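PDB 1YT8: thiosulfate sulfurtransferase from Pseudomonas aeruginosa, which probably transfers sulfur from thiosulfate to cyanide through a chain of rhodanese-like domains. Local coordinates for residues F512-V515 and E516-G519. Numbering follows the deposited sequence.
Sequences FGLV and EQLG
L518 N donates to L514 O over 2.9 Å in the first turns of the alpha-helix 514-521 near the C-terminus of the chain. The same i to i+4 pattern joins G519 N to V515 O at 3.1 Å, and a longer bond of 3.3 Å runs from Q517 N to G513 O. Where F512 O and E516 N would make the next such pair back, a water sits instead, accepting from E516 N and donating to F512 O, each at 2.9 Å; it links the two atoms in place of a direct bond. Among the side chains, Q517 brings its aliphatic part over the preceding turn, with CG 3.5 Å from G513 O and CB 3.4 Å from L514 O, and L518 lays its CG against L514 O, since a chi1 of -73° keeps CG beside its own backbone N. The side chains of L514 and L518, both buried, pack on A118 of helix 114-127 and V515 touches E121 of the same helix, while F109 lies against L514 and Q517. E516 leads outward instead: its CG is anti to the backbone N (chi1 -177°), and the extended chain carries OE2 to a salt bridge with R520 NH1. At its other end, E516 CB rests 3.6 Å from G513 O.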
loop_
_atom_site.group_PDB
_atom_site.type_symbol
_atom_site.label_atom_id
_atom_site.label_comp_id
_atom_site.label_asym_id
_atom_site.label_seq_id
_atom_site.Cartn_x
_atom_site.Cartn_y
_atom_site.Cartn_z
ATOM N N PHE A 512 -14.522 9.516 11.146
ATOM C CA PHE A 512 -15.676 9.501 12.047
ATOM C C PHE A 512 -16.958 9.071 11.328
ATOM O O PHE A 512 -17.893 8.564 11.954
ATOM C CB PHE A 512 -15.881 10.896 12.646
ATOM C CG PHE A 512 -16.993 10.974 13.667
ATOM C CD1 PHE A 512 -16.797 10.518 14.968
ATOM C CD2 PHE A 512 -18.235 11.505 13.324
ATOM C CE1 PHE A 512 -17.825 10.591 15.918
ATOM C CE2 PHE A 512 -19.270 11.583 14.264
ATOM C CZ PHE A 512 -19.062 11.125 15.563
ATOM N N GLY A 513 -17.008 9.274 10.016
ATOM C CA GLY A 513 -18.203 8.907 9.274
ATOM C C GLY A 513 -18.136 7.607 8.492
ATOM O O GLY A 513 -19.091 7.259 7.794
ATOM N N LEU A 514 -17.034 6.873 8.615
ATOM C CA LEU A 514 -16.862 5.625 7.871
ATOM C C LEU A 514 -17.808 4.473 8.198
ATOM O O LEU A 514 -18.270 3.783 7.294
ATOM C CB LEU A 514 -15.417 5.134 7.988
ATOM C CG LEU A 514 -14.401 5.932 7.171
ATOM C CD1 LEU A 514 -13.008 5.394 7.433
ATOM C CD2 LEU A 514 -14.746 5.834 5.690
ATOM N N VAL A 515 -18.090 4.243 9.474
ATOM C CA VAL A 515 -18.986 3.148 9.826
ATOM C C VAL A 515 -20.364 3.358 9.206
ATOM O O VAL A 515 -20.992 2.411 8.721
ATOM C CB VAL A 515 -19.093 2.990 11.352
ATOM C CG1 VAL A 515 -20.201 2.001 11.708
ATOM C CG2 VAL A 515 -17.760 2.489 11.891
ATOM N N GLU A 516 -20.828 4.602 9.200
ATOM C CA GLU A 516 -22.119 4.910 8.609
ATOM C C GLU A 516 -22.073 4.591 7.113
ATOM O O GLU A 516 -23.017 4.027 6.565
ATOM C CB GLU A 516 -22.467 6.385 8.818
ATOM C CG GLU A 516 -23.844 6.769 8.301
ATOM C CD GLU A 516 -24.178 8.228 8.555
ATOM O OE1 GLU A 516 -24.089 8.665 9.722
ATOM O OE2 GLU A 516 -24.536 8.937 7.591
ATOM N N GLN A 517 -20.969 4.944 6.457
ATOM C CA GLN A 517 -20.827 4.672 5.027
ATOM C C GLN A 517 -20.817 3.173 4.737
ATOM O O GLN A 517 -21.384 2.727 3.736
ATOM C CB GLN A 517 -19.545 5.294 4.467
ATOM C CG GLN A 517 -19.539 6.807 4.388
ATOM C CD GLN A 517 -18.523 7.300 3.382
ATOM O OE1 GLN A 517 -18.769 7.281 2.170
ATOM N NE2 GLN A 517 -17.365 7.718 3.871
ATOM N N LEU A 518 -20.157 2.402 5.598
ATOM C CA LEU A 518 -20.106 0.949 5.431
ATOM C C LEU A 518 -21.528 0.393 5.436
ATOM O O LEU A 518 -21.853 -0.518 4.676
ATOM C CB LEU A 518 -19.304 0.297 6.568
ATOM C CG LEU A 518 -17.780 0.455 6.568
ATOM C CD1 LEU A 518 -17.195 -0.254 7.787
ATOM C CD2 LEU A 518 -17.195 -0.137 5.289
ATOM N N GLY A 519 -22.373 0.951 6.300
ATOM C CA GLY A 519 -23.751 0.501 6.374
ATOM C C GLY A 519 -24.477 0.768 5.070
ATOM O O GLY A 519 -25.272 -0.051 4.614
HETATM O O HOH W 1 -19.850 6.551 11.139
#